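Local coordinates for protein Endonuclease/exonuclease/phosphatase (Beutenbergia cavernae DSM 12333, PDB 4RUW) that is of unknown specific function but belongs to the endonuclease/exonuclease/phosphatase family, joining a zinc-bearing DNase I-like domain to an Ig-like domain, at residues Asp222-Arg227 and Phe299-Phe304; Asn251-Ser256 and Asp345-Trp350; Trp257-His262 and Ala337-Ala342; Arg360-Val365 and Cys404-Trp409. All blocks are in the same frame, centred on the assembly; numbering follows the deposited sequence. Where two conformers were deposited one is given.

Interaction 1: residues Asp222-Arg227 and Phe299-Phe304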
loop_
_atom_site.group_PDB
_atom_site.type_symbol
_atom_site.label_atom_id
_atom_site.label_comp_id
_atom_site.label_asym_id
_atom_site.label_seq_id
_atom_site.Cartn_x
_atom_site.Cartn_y
_atom_site.Cartn_z
ATOM N N ASP A 222 8.167 -2.803 -10.825
ATOM C CA ASP A 222 9.256 -2.458 -11.725
ATOM C C ASP A 222 9.206 -0.982 -12.134
ATOM O O ASP A 222 10.168 -0.456 -12.673
ATOM C CB ASP A 222 9.279 -3.406 -12.928
ATOM C CG ASP A 222 9.736 -4.820 -12.549
ATOM O OD1 ASP A 222 10.200 -5.022 -11.407
ATOM O OD2 ASP A 222 9.650 -5.737 -13.393
ATOM N N HIS A 223 8.083 -0.321 -11.855
ATOM C CA HIS A 223 7.930 1.112 -12.110
ATOM C C HIS A 223 8.204 1.994 -10.891
ATOM O O HIS A 223 8.150 3.219 -10.991
ATOM C CB HIS A 223 6.542 1.421 -12.678
ATOM C CG HIS A 223 6.403 1.065 -14.118
ATOM N ND1 HIS A 223 6.185 -0.227 -14.549
ATOM C CD2 HIS A 223 6.469 1.827 -15.234
ATOM C CE1 HIS A 223 6.130 -0.244 -15.868
ATOM N NE2 HIS A 223 6.297 0.988 -16.309
ATOM N N VAL A 224 8.502 1.384 -9.747
ATOM C CA VAL A 224 8.848 2.149 -8.552
ATOM C C VAL A 224 10.360 2.260 -8.415
ATOM O O VAL A 224 11.073 1.263 -8.485
ATOM C CB VAL A 224 8.299 1.500 -7.271
ATOM C CG1 VAL A 224 8.657 2.350 -6.072
ATOM C CG2 VAL A 224 6.810 1.346 -7.357
ATOM N N ASP A 225 10.841 3.480 -8.220
ATOM C CA ASP A 225 12.261 3.727 -8.001
ATOM C C ASP A 225 12.483 4.112 -6.541
ATOM O O ASP A 225 12.212 5.244 -6.144
ATOM C CB ASP A 225 12.727 4.846 -8.930
ATOM C CG ASP A 225 14.201 5.175 -8.773
ATOM O OD1 ASP A 225 14.911 4.464 -8.033
ATOM O OD2 ASP A 225 14.652 6.151 -9.416
ATOM N N ALA A 226 12.980 3.172 -5.742
ATOM C CA ALA A 226 13.167 3.429 -4.316
ATOM C C ALA A 226 14.285 4.424 -4.000
ATOM O O ALA A 226 14.414 4.872 -2.865
ATOM C CB ALA A 226 13.358 2.131 -3.550
ATOM N N ARG A 227 15.082 4.775 -5.005
ATOM C CA ARG A 227 16.149 5.752 -4.821
ATOM C C ARG A 227 15.627 7.177 -4.656
ATOM O O ARG A 227 16.352 8.043 -4.172
ATOM C CB ARG A 227 17.130 5.704 -5.992
ATOM C CG ARG A 227 17.825 4.371 -6.169
ATOM C CD ARG A 227 18.605 4.326 -7.478
ATOM N NE ARG A 227 17.723 4.504 -8.628
ATOM C CZ ARG A 227 18.136 4.564 -9.890
ATOM N NH1 ARG A 227 19.428 4.462 -10.175
ATOM N NH2 ARG A 227 17.256 4.730 -10.867
ATOM N N PHE A 299 2.376 2.315 0.618
ATOM C CA PHE A 299 3.768 1.898 0.734
ATOM C C PHE A 299 4.668 3.098 0.476
ATOM O O PHE A 299 4.348 3.945 -0.363
ATOM C CB PHE A 299 4.088 0.793 -0.280
ATOM C CG PHE A 299 3.553 -0.558 0.106
ATOM C CD1 PHE A 299 4.300 -1.398 0.924
ATOM C CD2 PHE A 299 2.317 -0.999 -0.347
ATOM C CE1 PHE A 299 3.831 -2.644 1.295
ATOM C CE2 PHE A 299 1.839 -2.254 0.027
ATOM C CZ PHE A 299 2.596 -3.067 0.854
ATOM N N ALA A 300 5.787 3.174 1.190
ATOM C CA ALA A 300 6.707 4.302 1.036
ATOM C C ALA A 300 8.138 3.800 0.862
ATOM O O ALA A 300 8.501 2.742 1.377
ATOM C CB ALA A 300 6.615 5.257 2.222
ATOM N N THR A 301 8.943 4.576 0.144
ATOM C CA THR A 301 10.347 4.263 -0.055
ATOM C C THR A 301 11.176 4.628 1.183
ATOM O O THR A 301 10.665 5.283 2.098
ATOM C CB THR A 301 10.870 4.991 -1.305
ATOM O OG1 THR A 301 10.720 6.400 -1.126
ATOM C CG2 THR A 301 10.104 4.534 -2.554
ATOM N N PRO A 302 12.447 4.185 1.237
ATOM C CA PRO A 302 13.180 4.275 2.510
ATOM C C PRO A 302 13.412 5.689 3.044
ATOM O O PRO A 302 13.622 5.825 4.249
ATOM C CB PRO A 302 14.515 3.583 2.193
ATOM C CG PRO A 302 14.134 2.574 1.152
ATOM C CD PRO A 302 13.147 3.298 0.285
ATOM N N ALA A 303 13.386 6.711 2.194
ATOM C CA ALA A 303 13.605 8.077 2.676
ATOM C C ALA A 303 12.517 8.543 3.647
ATOM O O ALA A 303 12.733 9.481 4.413
ATOM C CB ALA A 303 13.729 9.055 1.515
ATOM N N PHE A 304 11.347 7.913 3.595
ATOM C CA PHE A 304 10.250 8.288 4.474
ATOM C C PHE A 304 10.303 7.581 5.822
ATOM O O PHE A 304 10.616 6.396 5.909
ATOM C CB PHE A 304 8.906 7.974 3.822
ATOM C CG PHE A 304 8.500 8.942 2.765
ATOM C CD1 PHE A 304 8.005 10.193 3.106
ATOM C CD2 PHE A 304 8.591 8.600 1.429
ATOM C CE1 PHE A 304 7.620 11.089 2.141
ATOM C CE2 PHE A 304 8.200 9.495 0.453
ATOM C CZ PHE A 304 7.711 10.738 0.813
HETATM O O HOH W 1 13.479 6.810 -0.946
#
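A226 meets T301 and P302 through small apolar groups. The methyl CG2 of T301 lies 3.7 Å from CA of A226, and CB of A226 rests 4.0 Å from CD of the P302 ring, a carbon that also lies near the carbonyl oxygen of A226. V224 adds a looser touch from its CG1 to the same threonine methyl. No direct hydrogen bond crosses the contact; water 1 supplies the polar link. It donates to O of A226 at 2.9 Å. From the other segment it accepts the N-H of A303, and it lies 2.8 Å from OG1 of T301. With chi1 at 60°, that OG1 sits between the backbone N and the carbonyl carbon of its own residue; it also accepts from the backbone N of S230. The contact thus joins two loops of the DNase I-like fold: the one leading from helix 207-222 to strand 230-233, and the one leaving strand 296-300, the antiparallel neighbour of 230-233. Each loop carries its own brace. After strand 296-300 a type I beta turn runs from T301 to F304, closed by N of F304 on O of T301 at 3.1 Å. On the other side D225 forms an Asx turn, its OD1 accepting from N of R227 at 3.0 Å. The same oxygen takes NE of R227 at 2.9 Å through a nearly straight hydrogen bond (171°) that is part of a salt bridge, the two donors arriving from opposite faces of the carboxylate. H262 packs directly against both A226 and P302.

Interaction 2: residues Asn251-Ser256 and Asp345-Trp350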
loop_
_atom_site.group_PDB
_atom_site.type_symbol
_atom_site.label_atom_id
_atom_site.label_comp_id
_atom_site.label_asym_id
_atom_site.label_seq_id
_atom_site.Cartn_x
_atom_site.Cartn_y
_atom_site.Cartn_z
ATOM N N ASN A 251 -0.312 -14.400 -1.351
ATOM C CA ASN A 251 -0.056 -13.131 -0.698
ATOM C C ASN A 251 1.313 -13.030 -0.044
ATOM O O ASN A 251 1.973 -12.002 -0.160
ATOM C CB ASN A 251 -1.159 -12.837 0.307
ATOM C CG ASN A 251 -2.507 -12.681 -0.358
ATOM O OD1 ASN A 251 -2.596 -12.319 -1.530
ATOM N ND2 ASN A 251 -3.568 -12.943 0.393
ATOM N N ASN A 252 1.751 -14.073 0.658
ATOM C CA ASN A 252 3.091 -14.011 1.253
ATOM C C ASN A 252 4.160 -13.765 0.192
ATOM O O ASN A 252 5.073 -12.962 0.387
ATOM C CB ASN A 252 3.424 -15.273 2.049
ATOM C CG ASN A 252 2.750 -15.295 3.401
ATOM O OD1 ASN A 252 1.558 -15.575 3.502
ATOM N ND2 ASN A 252 3.503 -14.977 4.452
ATOM N N LEU A 253 4.042 -14.451 -0.937
ATOM C CA LEU A 253 4.972 -14.270 -2.035
ATOM C C LEU A 253 4.958 -12.816 -2.532
ATOM O O LEU A 253 5.999 -12.168 -2.634
ATOM C CB LEU A 253 4.626 -15.238 -3.166
ATOM C CG LEU A 253 5.510 -15.171 -4.408
ATOM C CD1 LEU A 253 6.953 -15.539 -4.081
ATOM C CD2 LEU A 253 4.945 -16.076 -5.494
HETATM N N MSE A 254 3.775 -12.284 -2.812
HETATM C CA MSE A 254 3.685 -10.923 -3.313
HETATM C C MSE A 254 4.235 -9.908 -2.314
HETATM O O MSE A 254 4.923 -8.959 -2.699
HETATM C CB MSE A 254 2.241 -10.599 -3.711
HETATM C CG MSE A 254 1.851 -11.216 -5.058
HETATM SE SE MSE A 254 0.114 -10.668 -5.748
HETATM C CE MSE A 254 -0.981 -12.070 -4.938
ATOM N N GLN A 255 3.937 -10.096 -1.032
ATOM C CA GLN A 255 4.462 -9.173 -0.031
ATOM C C GLN A 255 5.989 -9.236 0.055
ATOM O O GLN A 255 6.639 -8.216 0.290
ATOM C CB GLN A 255 3.807 -9.405 1.332
ATOM C CG GLN A 255 2.302 -9.159 1.325
ATOM C CD GLN A 255 1.921 -7.688 1.400
ATOM O OE1 GLN A 255 2.721 -6.840 1.806
ATOM N NE2 GLN A 255 0.673 -7.382 1.042
ATOM N N SER A 256 6.572 -10.415 -0.151
ATOM C CA SER A 256 8.025 -10.523 -0.151
ATOM C C SER A 256 8.620 -9.704 -1.298
ATOM O O SER A 256 9.654 -9.074 -1.127
ATOM C CB SER A 256 8.491 -11.984 -0.203
ATOM O OG SER A 256 8.385 -12.563 -1.497
ATOM N N ASP A 345 12.189 -20.116 2.535
ATOM C CA ASP A 345 11.912 -19.669 1.180
ATOM C C ASP A 345 11.625 -18.173 1.122
ATOM O O ASP A 345 11.099 -17.678 0.125
ATOM C CB ASP A 345 10.737 -20.445 0.592
ATOM C CG ASP A 345 11.023 -21.922 0.468
ATOM O OD1 ASP A 345 12.148 -22.278 0.057
ATOM O OD2 ASP A 345 10.124 -22.726 0.790
ATOM N N GLY A 346 11.966 -17.453 2.187
ATOM C CA GLY A 346 11.814 -16.008 2.206
ATOM C C GLY A 346 10.375 -15.537 2.295
ATOM O O GLY A 346 10.075 -14.409 1.897
ATOM N N LEU A 347 9.496 -16.389 2.826
ATOM C CA LEU A 347 8.059 -16.120 2.853
ATOM C C LEU A 347 7.497 -15.844 4.241
ATOM O O LEU A 347 6.288 -15.704 4.398
ATOM C CB LEU A 347 7.288 -17.288 2.237
ATOM C CG LEU A 347 7.615 -17.556 0.772
ATOM C CD1 LEU A 347 6.871 -18.787 0.279
ATOM C CD2 LEU A 347 7.263 -16.352 -0.073
ATOM N N ASP A 348 8.359 -15.752 5.247
ATOM C CA ASP A 348 7.875 -15.645 6.617
ATOM C C ASP A 348 7.998 -14.247 7.208
ATOM O O ASP A 348 7.646 -14.027 8.372
ATOM C CB ASP A 348 8.586 -16.663 7.497
ATOM C CG ASP A 348 8.247 -18.071 7.101
ATOM O OD1 ASP A 348 7.077 -18.449 7.283
ATOM O OD2 ASP A 348 9.130 -18.783 6.579
ATOM N N GLY A 349 8.486 -13.308 6.408
ATOM C CA GLY A 349 8.693 -11.951 6.864
ATOM C C GLY A 349 9.990 -11.389 6.333
ATOM O O GLY A 349 10.530 -11.878 5.336
ATOM N N TRP A 350 10.511 -10.369 7.000
ATOM C CA TRP A 350 11.682 -9.679 6.490
ATOM C C TRP A 350 12.248 -8.714 7.515
ATOM O O TRP A 350 11.606 -8.385 8.526
ATOM C CB TRP A 350 11.329 -8.879 5.225
ATOM C CG TRP A 350 10.161 -7.948 5.416
ATOM C CD1 TRP A 350 10.171 -6.727 6.021
ATOM C CD2 TRP A 350 8.803 -8.190 5.023
ATOM N NE1 TRP A 350 8.906 -6.185 6.020
ATOM C CE2 TRP A 350 8.045 -7.064 5.417
ATOM C CE3 TRP A 350 8.160 -9.244 4.365
ATOM C CZ2 TRP A 350 6.677 -6.962 5.171
ATOM C CZ3 TRP A 350 6.795 -9.147 4.133
ATOM C CH2 TRP A 350 6.068 -8.014 4.539
HETATM O O HOH W 2 5.790 -12.621 3.141
#
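N252 reaches from its helix to the carbonyl of L347, and the conformations of a few side chains around this pair carry the rest of the contact. The bond from ND2 of N252 to O of L347 measures 2.9 Å. The hydrogen bond is bent at the hydrogen (138°), although the donor sits almost in line with the C=O. At the other end of the amide, OD1 of N252 accepts from the backbone N of D242, so both ends of the group are held and its rotation is fixed. L347 sends its CD2 branch back over the helix, 3.7 Å from CA of L253 and 4.1 Å from the CD1 methyl of that leucine; the two side chains cross obliquely. The hydroxyl of S256 is spent on its own helix. Its chi1 of 77° places OG between the backbone N and the carbonyl carbon, where it donates to O of L253 at 2.7 Å in the carbonyl plane, on a lone pair. CB is the atom of S256 nearest the partner, 3.6 Å from O of G346. W350 has CG in the corresponding position (chi1 53°), and the six-membered part of its indole approaches the helix, with CZ3 4.1 Å from CB of Q255. Helix 251-260 of the DNase I-like domain packs on helix 207-222 through selenomethionine M254, on strand 296-300 through Q255, and on L341 of strand 334-342 through S256; W350, on the adjoining strand 349-356 of the Ig-like sheet, lies against T339 and L341.

Interaction 3: residues Trp257-His262 and Ala337-Ala342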
loop_
_atom_site.group_PDB
_atom_site.type_symbol
_atom_site.label_atom_id
_atom_site.label_comp_id
_atom_site.label_asym_id
_atom_site.label_seq_id
_atom_site.Cartn_x
_atom_site.Cartn_y
_atom_site.Cartn_z
ATOM N N TRP A 257 7.958 -9.688 -2.451
ATOM C CA TRP A 257 8.442 -8.897 -3.583
ATOM C C TRP A 257 8.421 -7.410 -3.262
ATOM O O TRP A 257 9.335 -6.666 -3.611
ATOM C CB TRP A 257 7.575 -9.113 -4.816
ATOM C CG TRP A 257 7.568 -10.485 -5.385
ATOM C CD1 TRP A 257 8.411 -11.515 -5.092
ATOM C CD2 TRP A 257 6.645 -10.982 -6.355
ATOM N NE1 TRP A 257 8.071 -12.626 -5.837
ATOM C CE2 TRP A 257 6.991 -12.320 -6.619
ATOM C CE3 TRP A 257 5.567 -10.415 -7.043
ATOM C CZ2 TRP A 257 6.290 -13.102 -7.536
ATOM C CZ3 TRP A 257 4.876 -11.194 -7.955
ATOM C CH2 TRP A 257 5.235 -12.522 -8.188
ATOM N N ILE A 258 7.356 -6.962 -2.613
ATOM C CA ILE A 258 7.232 -5.549 -2.274
ATOM C C ILE A 258 8.341 -5.150 -1.293
ATOM O O ILE A 258 9.005 -4.120 -1.460
ATOM C CB ILE A 258 5.840 -5.226 -1.683
ATOM C CG1 ILE A 258 4.732 -5.558 -2.691
ATOM C CG2 ILE A 258 5.764 -3.775 -1.282
ATOM C CD1 ILE A 258 3.322 -5.529 -2.097
ATOM N N ALA A 259 8.553 -5.980 -0.277
ATOM C CA ALA A 259 9.583 -5.699 0.711
ATOM C C ALA A 259 10.975 -5.697 0.073
ATOM O O ALA A 259 11.803 -4.846 0.396
ATOM C CB ALA A 259 9.508 -6.703 1.849
ATOM N N GLU A 260 11.283 -6.707 -0.897
ATOM C CA GLU A 260 12.568 -6.795 -1.610
ATOM C C GLU A 260 12.864 -5.528 -2.376
ATOM O O GLU A 260 14.020 -5.169 -2.586
ATOM C CB GLU A 260 12.555 -7.926 -2.649
ATOM C CG GLU A 260 12.477 -9.349 -2.149
ATOM C CD GLU A 260 12.400 -10.344 -3.302
ATOM O OE1 GLU A 260 12.219 -9.918 -4.459
ATOM O OE2 GLU A 260 12.545 -11.558 -3.059
ATOM N N ASP A 261 11.758 -4.825 -2.785
ATOM C CA ASP A 261 11.906 -3.601 -3.558
ATOM C C ASP A 261 11.999 -2.336 -2.711
ATOM O O ASP A 261 11.854 -1.221 -3.225
ATOM C CB ASP A 261 10.795 -3.495 -4.589
ATOM C CG ASP A 261 11.134 -4.236 -5.862
ATOM O OD1 ASP A 261 12.173 -4.933 -5.887
ATOM O OD2 ASP A 261 10.371 -4.120 -6.838
ATOM N N HIS A 262 12.247 -2.523 -1.415
ATOM C CA HIS A 262 12.556 -1.435 -0.484
ATOM C C HIS A 262 11.338 -0.604 -0.139
ATOM O O HIS A 262 11.471 0.550 0.245
ATOM C CB HIS A 262 13.668 -0.516 -1.008
ATOM C CG HIS A 262 14.831 -1.253 -1.584
ATOM N ND1 HIS A 262 15.730 -1.949 -0.800
ATOM C CD2 HIS A 262 15.237 -1.425 -2.860
ATOM C CE1 HIS A 262 16.644 -2.504 -1.572
ATOM N NE2 HIS A 262 16.370 -2.203 -2.831
ATOM N N ALA A 337 20.022 1.021 1.875
ATOM C CA ALA A 337 18.725 0.419 2.143
ATOM C C ALA A 337 18.792 -1.029 1.700
ATOM O O ALA A 337 19.074 -1.310 0.530
ATOM C CB ALA A 337 17.616 1.164 1.398
ATOM N N ARG A 338 18.561 -1.952 2.629
ATOM C CA ARG A 338 18.645 -3.368 2.313
ATOM C C ARG A 338 17.528 -4.150 2.983
ATOM O O ARG A 338 17.175 -3.901 4.139
ATOM C CB ARG A 338 20.005 -3.939 2.728
ATOM C CG ARG A 338 20.193 -5.406 2.335
ATOM C CD ARG A 338 21.654 -5.821 2.379
ATOM N NE ARG A 338 22.444 -5.081 1.401
ATOM C CZ ARG A 338 22.672 -5.494 0.158
ATOM N NH1 ARG A 338 23.395 -4.751 -0.662
ATOM N NH2 ARG A 338 22.177 -6.650 -0.263
ATOM N N THR A 339 16.976 -5.100 2.242
ATOM C CA THR A 339 15.997 -6.042 2.758
ATOM C C THR A 339 16.596 -7.435 2.773
ATOM O O THR A 339 17.215 -7.864 1.797
ATOM C CB THR A 339 14.758 -6.077 1.865
ATOM O OG1 THR A 339 14.147 -4.787 1.872
ATOM C CG2 THR A 339 13.751 -7.115 2.356
ATOM N N VAL A 340 16.438 -8.128 3.893
ATOM C CA VAL A 340 16.755 -9.545 3.950
ATOM C C VAL A 340 15.470 -10.275 4.341
ATOM O O VAL A 340 14.874 -9.991 5.381
ATOM C CB VAL A 340 17.900 -9.852 4.941
ATOM C CG1 VAL A 340 18.205 -11.339 4.937
ATOM C CG2 VAL A 340 19.145 -9.047 4.571
ATOM N N LEU A 341 15.014 -11.172 3.476
ATOM C CA LEU A 341 13.796 -11.928 3.735
ATOM C C LEU A 341 14.058 -13.012 4.766
ATOM O O LEU A 341 15.188 -13.484 4.903
ATOM C CB LEU A 341 13.265 -12.554 2.448
ATOM C CG LEU A 341 12.897 -11.580 1.328
ATOM C CD1 LEU A 341 12.472 -12.353 0.100
ATOM C CD2 LEU A 341 11.784 -10.653 1.783
ATOM N N ALA A 342 13.004 -13.402 5.474
ATOM C CA ALA A 342 13.106 -14.397 6.535
ATOM C C ALA A 342 12.373 -15.679 6.175
ATOM O O ALA A 342 11.359 -15.652 5.472
ATOM C CB ALA A 342 12.552 -13.827 7.836
HETATM O O HOH W 3 15.114 -2.170 1.848
#
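At the C-terminal end of helix 251-260, where the DNase I-like domain meets strand 334-342 at the edge of an Ig-like sheet, A259 and T339 form the polar centre of an interdomain contact. T339 donates from OG1 to O of A259 at 2.8 Å, approaching from 41° above the carbonyl plane. With chi1 at -62°, OG1 is anti to the carbonyl carbon of its own residue, and the methyl CG2 also lies against the A259 carbonyl. Beyond the helix end, N of H262 reaches the same A259 oxygen at 3.0 Å, from the opposite face of that plane. Q352 NE2 on the adjoining strand is another donor to it, so this helix-end carbonyl is gripped by groups from both domains. D261 is the first residue to leave helical geometry, and H262 lies past the helix end. O of E260 sits 3.7 Å above the plane of the H262 imidazole, over the ring centre, while the ring edge takes water 3. That water is 2.7 Å from ND1 of H262 and donates to OG1 of T339 at 2.8 Å, bridging helix end and strand a second time. CE1 of the ring also comes within 3.4 Å of O of A337. Farther along the strand E260 meets L341 by van der Waals contact. The side chain of E260, extended beyond CG, crosses that of L341 at about a right angle, bringing its CG to 3.8 Å from CD1 of L341 and its carboxylate oxygen OE2 to 3.3 Å from that same methyl.

Interaction 4: residues Arg360-Val365 and Cys404-Trp409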
loop_
_atom_site.group_PDB
_atom_site.type_symbol
_atom_site.label_atom_id
_atom_site.label_comp_id
_atom_site.label_asym_id
_atom_site.label_seq_id
_atom_site.Cartn_x
_atom_site.Cartn_y
_atom_site.Cartn_z
ATOM N N ARG A 360 22.315 7.893 11.214
ATOM C CA ARG A 360 21.092 7.264 11.693
ATOM C C ARG A 360 20.895 5.886 11.071
ATOM O O ARG A 360 21.142 5.684 9.883
ATOM C CB ARG A 360 19.873 8.149 11.433
ATOM C CG ARG A 360 18.606 7.634 12.091
ATOM C CD ARG A 360 17.489 8.666 12.060
ATOM N NE ARG A 360 17.440 9.483 13.269
ATOM C CZ ARG A 360 16.434 10.298 13.570
ATOM N NH1 ARG A 360 16.457 11.010 14.690
ATOM N NH2 ARG A 360 15.396 10.400 12.749
ATOM N N LEU A 361 20.460 4.940 11.893
ATOM C CA LEU A 361 20.143 3.605 11.421
ATOM C C LEU A 361 18.719 3.266 11.833
ATOM O O LEU A 361 18.270 3.639 12.922
ATOM C CB LEU A 361 21.109 2.580 12.016
ATOM C CG LEU A 361 22.561 2.717 11.561
ATOM C CD1 LEU A 361 23.485 1.834 12.394
ATOM C CD2 LEU A 361 22.680 2.383 10.088
ATOM N N ARG A 362 18.007 2.568 10.954
ATOM C CA ARG A 362 16.659 2.100 11.238
ATOM C C ARG A 362 16.536 0.651 10.806
ATOM O O ARG A 362 16.947 0.292 9.703
ATOM C CB ARG A 362 15.608 2.944 10.505
ATOM C CG ARG A 362 14.166 2.471 10.742
ATOM C CD ARG A 362 13.167 3.279 9.931
ATOM N NE ARG A 362 13.393 3.105 8.498
ATOM C CZ ARG A 362 12.913 3.912 7.557
ATOM N NH1 ARG A 362 12.172 4.954 7.894
ATOM N NH2 ARG A 362 13.182 3.685 6.279
ATOM N N LEU A 363 15.964 -0.175 11.678
ATOM C CA LEU A 363 15.690 -1.566 11.361
ATOM C C LEU A 363 14.207 -1.825 11.585
ATOM O O LEU A 363 13.702 -1.634 12.698
ATOM C CB LEU A 363 16.530 -2.464 12.266
ATOM C CG LEU A 363 16.782 -3.933 11.957
ATOM C CD1 LEU A 363 17.085 -4.127 10.489
ATOM C CD2 LEU A 363 17.945 -4.441 12.800
ATOM N N SER A 364 13.511 -2.215 10.518
ATOM C CA SER A 364 12.108 -2.595 10.589
ATOM C C SER A 364 12.008 -4.103 10.373
ATOM O O SER A 364 12.448 -4.616 9.339
ATOM C CB SER A 364 11.300 -1.858 9.519
ATOM O OG SER A 364 9.965 -2.344 9.463
ATOM N N VAL A 365 11.456 -4.810 11.352
ATOM C CA VAL A 365 11.440 -6.260 11.339
ATOM C C VAL A 365 10.000 -6.722 11.406
ATOM O O VAL A 365 9.229 -6.300 12.280
ATOM C CB VAL A 365 12.249 -6.845 12.504
ATOM C CG1 VAL A 365 12.263 -8.363 12.437
ATOM C CG2 VAL A 365 13.652 -6.309 12.468
ATOM N N CYS A 404 4.602 -4.151 13.179
ATOM C CA CYS A 404 6.026 -4.486 13.008
ATOM C C CYS A 404 6.877 -3.892 14.131
ATOM O O CYS A 404 6.432 -3.003 14.859
ATOM C CB CYS A 404 6.570 -3.941 11.674
ATOM S SG CYS A 404 6.084 -4.778 10.134
ATOM N N THR A 405 8.112 -4.365 14.254
ATOM C CA THR A 405 9.030 -3.799 15.226
ATOM C C THR A 405 10.069 -2.935 14.535
ATOM O O THR A 405 10.894 -3.442 13.762
ATOM C CB THR A 405 9.733 -4.908 16.016
ATOM O OG1 THR A 405 8.745 -5.783 16.578
ATOM C CG2 THR A 405 10.578 -4.328 17.130
ATOM N N VAL A 406 10.022 -1.632 14.814
ATOM C CA VAL A 406 10.901 -0.666 14.167
ATOM C C VAL A 406 11.738 0.051 15.220
ATOM O O VAL A 406 11.199 0.647 16.155
ATOM C CB VAL A 406 10.103 0.376 13.366
ATOM C CG1 VAL A 406 11.043 1.255 12.556
ATOM C CG2 VAL A 406 9.103 -0.306 12.448
ATOM N N GLU A 407 13.059 -0.039 15.089
ATOM C CA GLU A 407 13.982 0.649 15.988
ATOM C C GLU A 407 14.854 1.590 15.195
ATOM O O GLU A 407 15.270 1.265 14.085
ATOM C CB GLU A 407 14.889 -0.336 16.730
ATOM C CG GLU A 407 14.195 -1.133 17.810
ATOM C CD GLU A 407 15.176 -1.851 18.720
ATOM O OE1 GLU A 407 14.746 -2.787 19.420
ATOM O OE2 GLU A 407 16.374 -1.480 18.734
ATOM N N THR A 408 15.141 2.744 15.782
ATOM C CA THR A 408 15.981 3.752 15.171
ATOM C C THR A 408 17.018 4.168 16.201
ATOM O O THR A 408 16.685 4.385 17.363
ATOM C CB THR A 408 15.136 4.975 14.776
ATOM O OG1 THR A 408 14.132 4.573 13.839
ATOM C CG2 THR A 408 15.994 6.050 14.159
ATOM N N TRP A 409 18.274 4.265 15.789
ATOM C CA TRP A 409 19.326 4.626 16.723
ATOM C C TRP A 409 20.465 5.316 15.988
ATOM O O TRP A 409 20.493 5.345 14.758
ATOM C CB TRP A 409 19.813 3.389 17.495
ATOM C CG TRP A 409 20.623 2.408 16.682
ATOM C CD1 TRP A 409 21.980 2.253 16.712
ATOM C CD2 TRP A 409 20.131 1.448 15.731
ATOM N NE1 TRP A 409 22.362 1.262 15.844
ATOM C CE2 TRP A 409 21.250 0.750 15.231
ATOM C CE3 TRP A 409 18.859 1.106 15.260
ATOM C CZ2 TRP A 409 21.141 -0.260 14.277
ATOM C CZ3 TRP A 409 18.754 0.099 14.309
ATOM C CH2 TRP A 409 19.891 -0.572 13.829
#
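L361 lies over the indole of W409. Its CB stands 3.7 Å from the centroid of the six-membered ring and 13° off the ring normal, a CH-pi contact, while CD1 of L361 reaches toward NE1. With CG of W409 between its backbone N and carbonyl carbon (chi1 72°), the indole lies back across L361. L363 meets the same ring differently, its CB in the plane at the edge, 4.0 Å from CZ3. L361, L363 and W409 lie on one face of an antiparallel ladder within the Ig-like sandwich, and R392 of the facing sheet makes a cation-pi contact with the indole. L363 and V365 pack on that second sheet at strands 378-384 and 390-396. L361, L363 and V365 pair with W409, E407 and T405 as hydrogen-bonded pairs; the bond from V365 N to T405 O is 2.8 Å. On the other face R362 and V406 run side by side, pointing the same way, with CG of R362 3.8 Å from CG1 of V406. The guanidinium of R362 continues to the carbonyls of P302 and F304 in the DNase I-like domain. T408 puts CG2 over one face of the R360 guanidinium, 3.8 Å from NE of R360. S364 OG bonds to Q269 and lies 3.7 Å from CG2 of V406.

Interaction 1 is a surface contact inside the DNase I-like domain, small and water-mediated, whereas the other three are partly buried. Interactions 2 and 3 share helix 251-260 and set it against the loop before strand 349-356, that strand's start and the adjoining strand 334-342, each with a single direct cross-segment hydrogen bond; a side-chain amide reaches a loop carbonyl in interaction 2, a threonine hydroxyl the helix end in interaction 3. Interaction 4, at the far side of that sheet, instead relies on six regular backbone bonds and buries the largest area of the four. R362 ties interactions 1 and 4 together across the domain boundary, and H262 packs interaction 3 against interaction 1.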